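Local coordinates for protein RNA-dependent RNA polymerase (Farallon virus, PDB 6DX5) that carries a viral OTU-type cysteine protease with deubiquitinase activity as the domain described here, within a larger protein that probably also replicates and transcribes the viral RNA genome, at residues A21-F26 and D148-D153; N137-I142 and V154-T159. All coordinates share one frame; numbering follows the deposited sequence.

Contact 1: residues A21-F26 and D148-D153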
loop_
_atom_site.group_PDB
_atom_site.type_symbol
_atom_site.label_atom_id
_atom_site.label_comp_id
_atom_site.label_asym_id
_atom_site.label_seq_id
_atom_site.Cartn_x
_atom_site.Cartn_y
_atom_site.Cartn_z
ATOM N N ALA A 21 -17.481 -8.964 -9.059
ATOM C CA ALA A 21 -18.261 -9.269 -7.876
ATOM C C ALA A 21 -17.727 -10.572 -7.270
ATOM O O ALA A 21 -17.799 -11.629 -7.913
ATOM C CB ALA A 21 -19.730 -9.415 -8.258
ATOM N N ILE A 22 -17.249 -10.518 -6.026
ATOM C CA ILE A 22 -16.724 -11.711 -5.327
ATOM C C ILE A 22 -17.730 -12.869 -5.275
ATOM O O ILE A 22 -17.329 -14.008 -5.563
ATOM C CB ILE A 22 -16.222 -11.375 -3.911
ATOM C CG1 ILE A 22 -14.947 -10.523 -3.967
ATOM C CG2 ILE A 22 -15.917 -12.646 -3.107
ATOM C CD1 ILE A 22 -13.925 -11.034 -4.945
ATOM N N PRO A 23 -19.021 -12.673 -4.951
ATOM C CA PRO A 23 -19.908 -13.851 -4.823
ATOM C C PRO A 23 -20.148 -14.599 -6.132
ATOM O O PRO A 23 -20.594 -15.748 -6.087
ATOM C CB PRO A 23 -21.213 -13.256 -4.265
ATOM C CG PRO A 23 -20.793 -11.957 -3.612
ATOM C CD PRO A 23 -19.754 -11.441 -4.580
ATOM N N ASP A 24 -19.840 -14.010 -7.291
ATOM C CA ASP A 24 -19.938 -14.733 -8.562
ATOM C C ASP A 24 -18.834 -15.774 -8.781
ATOM O O ASP A 24 -18.980 -16.599 -9.686
ATOM C CB ASP A 24 -19.903 -13.772 -9.767
ATOM C CG ASP A 24 -21.065 -12.741 -9.794
ATOM O OD1 ASP A 24 -20.837 -11.649 -10.365
ATOM O OD2 ASP A 24 -22.188 -13.006 -9.284
ATOM N N PHE A 25 -17.728 -15.723 -8.022
ATOM C CA PHE A 25 -16.593 -16.636 -8.182
ATOM C C PHE A 25 -16.192 -17.360 -6.905
ATOM O O PHE A 25 -15.557 -18.413 -6.999
ATOM C CB PHE A 25 -15.354 -15.875 -8.731
ATOM C CG PHE A 25 -15.582 -15.292 -10.105
ATOM C CD1 PHE A 25 -15.293 -16.036 -11.237
ATOM C CD2 PHE A 25 -16.168 -14.036 -10.265
ATOM C CE1 PHE A 25 -15.569 -15.533 -12.516
ATOM C CE2 PHE A 25 -16.449 -13.514 -11.551
ATOM C CZ PHE A 25 -16.149 -14.262 -12.673
ATOM N N PHE A 26 -16.543 -16.852 -5.722
ATOM C CA PHE A 26 -16.067 -17.407 -4.468
ATOM C C PHE A 26 -17.209 -17.600 -3.486
ATOM O O PHE A 26 -18.186 -16.843 -3.464
ATOM C CB PHE A 26 -15.065 -16.509 -3.766
ATOM C CG PHE A 26 -13.825 -16.208 -4.553
ATOM C CD1 PHE A 26 -12.702 -17.030 -4.439
ATOM C CD2 PHE A 26 -13.747 -15.070 -5.357
ATOM C CE1 PHE A 26 -11.534 -16.748 -5.147
ATOM C CE2 PHE A 26 -12.557 -14.771 -6.057
ATOM C CZ PHE A 26 -11.457 -15.630 -5.951
ATOM N N ASP A 148 -20.888 -4.085 -0.221
ATOM C CA ASP A 148 -21.662 -4.996 -1.058
ATOM C C ASP A 148 -20.789 -6.009 -1.831
ATOM O O ASP A 148 -21.250 -6.579 -2.831
ATOM C CB ASP A 148 -22.522 -4.186 -2.024
ATOM C CG ASP A 148 -21.693 -3.290 -2.955
ATOM O OD1 ASP A 148 -20.534 -3.634 -3.262
ATOM O OD2 ASP A 148 -22.204 -2.247 -3.423
ATOM N N MET A 149 -19.538 -6.211 -1.421
ATOM C CA MET A 149 -18.632 -7.246 -1.936
ATOM C C MET A 149 -18.188 -7.023 -3.391
ATOM O O MET A 149 -17.662 -7.938 -4.015
ATOM C CB MET A 149 -19.244 -8.649 -1.770
ATOM C CG MET A 149 -19.337 -9.122 -0.316
ATOM S SD MET A 149 -17.746 -9.629 0.480
ATOM C CE MET A 149 -17.301 -11.092 -0.414
ATOM N N LYS A 150 -18.361 -5.817 -3.946
ATOM C CA LYS A 150 -17.732 -5.428 -5.215
ATOM C C LYS A 150 -16.287 -5.039 -4.968
ATOM O O LYS A 150 -15.989 -4.304 -4.009
ATOM C CB LYS A 150 -18.438 -4.224 -5.869
ATOM C CG LYS A 150 -19.906 -4.327 -6.222
ATOM C CD LYS A 150 -20.313 -5.663 -6.763
ATOM C CE LYS A 150 -20.878 -6.487 -5.676
ATOM N NZ LYS A 150 -20.945 -7.931 -5.860
ATOM N N VAL A 151 -15.397 -5.506 -5.852
ATOM C CA VAL A 151 -13.962 -5.339 -5.658
ATOM C C VAL A 151 -13.562 -3.888 -5.889
ATOM O O VAL A 151 -13.965 -3.262 -6.885
ATOM C CB VAL A 151 -13.182 -6.270 -6.597
ATOM C CG1 VAL A 151 -11.668 -6.043 -6.431
ATOM C CG2 VAL A 151 -13.499 -7.701 -6.291
ATOM N N LEU A 152 -12.759 -3.336 -4.972
ATOM C CA LEU A 152 -12.160 -2.020 -5.208
ATOM C C LEU A 152 -10.786 -2.176 -5.863
ATOM O O LEU A 152 -10.491 -1.503 -6.845
ATOM C CB LEU A 152 -12.023 -1.234 -3.893
ATOM C CG LEU A 152 -13.264 -0.918 -3.058
ATOM C CD1 LEU A 152 -12.951 -0.743 -1.555
ATOM C CD2 LEU A 152 -13.822 0.338 -3.602
ATOM N N ASP A 153 -9.931 -3.034 -5.309
ATOM C CA ASP A 153 -8.691 -3.416 -5.975
ATOM C C ASP A 153 -8.189 -4.676 -5.290
ATOM O O ASP A 153 -8.805 -5.173 -4.339
ATOM C CB ASP A 153 -7.647 -2.288 -5.964
ATOM C CG ASP A 153 -7.474 -1.666 -4.588
ATOM O OD1 ASP A 153 -7.722 -0.436 -4.427
ATOM O OD2 ASP A 153 -7.108 -2.430 -3.660
#
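A21 and K150 face each other as a single beta bridge, their CA atoms 4.7 Å apart. Its bond within these segments runs from I22 N to M149 O at 3.3 Å, long but straight, with an N-H...O angle of 163°. V151 extends the pairing through a backbone bond to I20. After the bridge the first chain coils: D24 N bonds to A21 O, while F25 N and F26 N converge on I22 O, so that one carbonyl accepts twice. On the other side D148 closes an Asx turn, its OD1 taking the N-H of K150 at 3.2 Å just beyond M149, whose phi is positive (68°).

I22 touches two apolar side chains with its two branches. Its CG2 meets the terminal methyl of M149, with CE at 3.4 Å, tighter than usual van der Waals contact; its CD1 reaches V151 CG2 at 3.6 Å. Both side chains meet that of I22 at about a right angle. A bend at chi3 (-67°) of M149 sets CE against I22, while CB of the same residue rests against the ring of P23, 4.0 Å from CD. K150 leaves the backbone pointing away from segment 21-26, yet its bent chain turns back towards A21; the exact placement of its end is doubtful, since CE stands too close to D148 O in the model.

The loop between strands 13-16 and 26-29 is thus laid against the start of strand 151-157. I22 also packs on W143 and V145 of strand 140-145 and on L178 of strand 174-180, while M149 touches V169 of strand 166-171.

Contact 2: residues N137-I142 and V154-T159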
loop_
_atom_site.group_PDB
_atom_site.type_symbol
_atom_site.label_atom_id
_atom_site.label_comp_id
_atom_site.label_asym_id
_atom_site.label_seq_id
_atom_site.Cartn_x
_atom_site.Cartn_y
_atom_site.Cartn_z
ATOM N N ASN A 137 6.164 -20.388 0.670
ATOM C CA ASN A 137 6.229 -20.531 -0.796
ATOM C C ASN A 137 4.838 -20.673 -1.429
ATOM O O ASN A 137 4.597 -21.576 -2.223
ATOM C CB ASN A 137 7.120 -21.721 -1.193
ATOM C CG ASN A 137 7.416 -21.732 -2.666
ATOM O OD1 ASN A 137 7.381 -20.672 -3.327
ATOM N ND2 ASN A 137 7.716 -22.908 -3.205
ATOM N N VAL A 138 3.902 -19.803 -1.043
ATOM C CA VAL A 138 2.546 -19.832 -1.583
ATOM C C VAL A 138 2.210 -18.440 -2.069
ATOM O O VAL A 138 2.942 -17.477 -1.819
ATOM C CB VAL A 138 1.470 -20.285 -0.576
ATOM C CG1 VAL A 138 1.715 -21.684 -0.143
ATOM C CG2 VAL A 138 1.365 -19.314 0.645
ATOM N N THR A 139 1.081 -18.355 -2.777
ATOM C CA THR A 139 0.522 -17.100 -3.229
ATOM C C THR A 139 -0.701 -16.742 -2.391
ATOM O O THR A 139 -1.620 -17.568 -2.214
ATOM C CB THR A 139 0.179 -17.205 -4.706
ATOM O OG1 THR A 139 1.402 -17.463 -5.400
ATOM C CG2 THR A 139 -0.416 -15.896 -5.231
ATOM N N ILE A 140 -0.726 -15.515 -1.889
ATOM C CA ILE A 140 -1.877 -15.017 -1.141
ATOM C C ILE A 140 -2.440 -13.837 -1.915
ATOM O O ILE A 140 -1.683 -12.927 -2.296
ATOM C CB ILE A 140 -1.498 -14.615 0.298
ATOM C CG1 ILE A 140 -0.957 -15.807 1.005
ATOM C CG2 ILE A 140 -2.749 -14.106 1.107
ATOM C CD1 ILE A 140 -0.267 -15.468 2.369
ATOM N N VAL A 141 -3.756 -13.860 -2.158
ATOM C CA VAL A 141 -4.444 -12.785 -2.856
ATOM C C VAL A 141 -5.338 -12.070 -1.861
ATOM O O VAL A 141 -6.099 -12.718 -1.149
ATOM C CB VAL A 141 -5.268 -13.331 -4.029
ATOM C CG1 VAL A 141 -5.881 -12.220 -4.762
ATOM C CG2 VAL A 141 -4.364 -14.186 -4.944
ATOM N N ILE A 142 -5.244 -10.738 -1.802
ATOM C CA ILE A 142 -6.062 -9.925 -0.906
ATOM C C ILE A 142 -7.031 -9.138 -1.777
ATOM O O ILE A 142 -6.613 -8.293 -2.574
ATOM C CB ILE A 142 -5.238 -8.956 -0.052
ATOM C CG1 ILE A 142 -4.052 -9.649 0.640
ATOM C CG2 ILE A 142 -6.172 -8.269 0.969
ATOM C CD1 ILE A 142 -4.450 -10.467 1.776
ATOM N N VAL A 154 -7.090 -5.226 -5.809
ATOM C CA VAL A 154 -6.629 -6.527 -5.345
ATOM C C VAL A 154 -5.114 -6.578 -5.477
ATOM O O VAL A 154 -4.562 -6.055 -6.442
ATOM C CB VAL A 154 -7.330 -7.661 -6.121
ATOM C CG1 VAL A 154 -7.164 -7.460 -7.576
ATOM C CG2 VAL A 154 -6.811 -9.017 -5.699
ATOM N N GLN A 155 -4.445 -7.141 -4.454
ATOM C CA GLN A 155 -3.017 -7.407 -4.420
ATOM C C GLN A 155 -2.797 -8.904 -4.274
ATOM O O GLN A 155 -3.639 -9.642 -3.722
ATOM C CB GLN A 155 -2.311 -6.722 -3.256
ATOM C CG GLN A 155 -2.521 -5.271 -3.135
ATOM C CD GLN A 155 -3.546 -4.928 -2.050
ATOM O OE1 GLN A 155 -3.346 -5.207 -0.825
ATOM N NE2 GLN A 155 -4.663 -4.331 -2.491
ATOM N N LYS A 156 -1.622 -9.328 -4.721
ATOM C CA LYS A 156 -1.233 -10.737 -4.758
ATOM C C LYS A 156 0.241 -10.817 -4.344
ATOM O O LYS A 156 1.090 -10.178 -4.955
ATOM C CB LYS A 156 -1.459 -11.273 -6.171
ATOM C CG LYS A 156 -1.030 -12.693 -6.535
ATOM C CD LYS A 156 -1.653 -12.975 -7.909
ATOM C CE LYS A 156 -0.665 -13.240 -9.050
ATOM N NZ LYS A 156 0.520 -14.028 -8.674
ATOM N N PHE A 157 0.532 -11.530 -3.265
ATOM C CA PHE A 157 1.893 -11.844 -2.879
ATOM C C PHE A 157 2.193 -13.217 -3.442
ATOM O O PHE A 157 1.511 -14.180 -3.084
ATOM C CB PHE A 157 2.048 -11.848 -1.367
ATOM C CG PHE A 157 1.786 -10.519 -0.735
ATOM C CD1 PHE A 157 2.840 -9.647 -0.505
ATOM C CD2 PHE A 157 0.518 -10.147 -0.324
ATOM C CE1 PHE A 157 2.641 -8.420 0.099
ATOM C CE2 PHE A 157 0.317 -8.897 0.283
ATOM C CZ PHE A 157 1.395 -8.061 0.498
ATOM N N GLY A 158 3.172 -13.301 -4.336
ATOM C CA GLY A 158 3.469 -14.552 -5.004
ATOM C C GLY A 158 3.077 -14.508 -6.469
ATOM O O GLY A 158 2.364 -13.614 -6.928
ATOM N N THR A 159 3.555 -15.519 -7.208
ATOM C CA THR A 159 3.413 -15.578 -8.664
ATOM C C THR A 159 2.342 -16.534 -9.183
ATOM O O THR A 159 2.167 -16.610 -10.401
ATOM C CB THR A 159 4.730 -16.005 -9.305
ATOM O OG1 THR A 159 5.111 -17.268 -8.750
ATOM C CG2 THR A 159 5.799 -14.960 -9.048
#
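I140 and F157 form a hydrogen-bonded pair in an antiparallel beta hairpin of the OTU-like protease domain; the axes of strands 140-142 and 154-157 come within 4.7 Å, their N-to-C directions 165° apart. Four backbone bonds join them, two between I140 and F157 and two between I142 and Q155, the shortest being I142 N to Q155 O at 2.7 Å. V141 and K156 make the non-hydrogen-bonded pair between, where CA-H...O contacts such as K156 CA to I140 O add to the seam.

Apolar contacts divide by face. On the side of V141 and K156, V141 CG1 presses on V154 CG2 at 3.5 Å, and the lysine's CG touches both T139 CG2 and V141 CG2. On the other, I142 CG1 comes to the edge of the F157 ring, 4.4 Å from CE2; helix 126-136 packs on F157, and F42 of helix 37-47 on I140.

Polar ends find partners further on: T139 OG1 bonds to D160 N, and Q155 NE2 to N144 OD1. K156 also makes a cation-pi contact with W6. Its chi4 (38°) places NZ where it bonds to D160 O and, at 2.6 Å, to G158 O, tilted 32° from that carbonyl's plane.

In the fold
Contacts 1 and 2 lie about 17 Å apart, centre to centre, and share strand 151-157: residues 148-153 lead directly into 154-159. Their segments alternate along the chain, in the order 21-26, 137-142, 148-153, 154-159. Contact 2 is local, joining neighbouring strands of one hairpin across 11 intervening residues; contact 1 spans 121, more than half of them helical. Contact 2 is buried nearer the centre of the chain, whereas contact 1 sits towards its periphery. Contact 2 is part of the mixed sheet of this OTU-like domain itself, with helices packed against the hairpin's F157 side, while contact 1 lays the loop before strand 26-29 against the start of the sheet's strand 151-157.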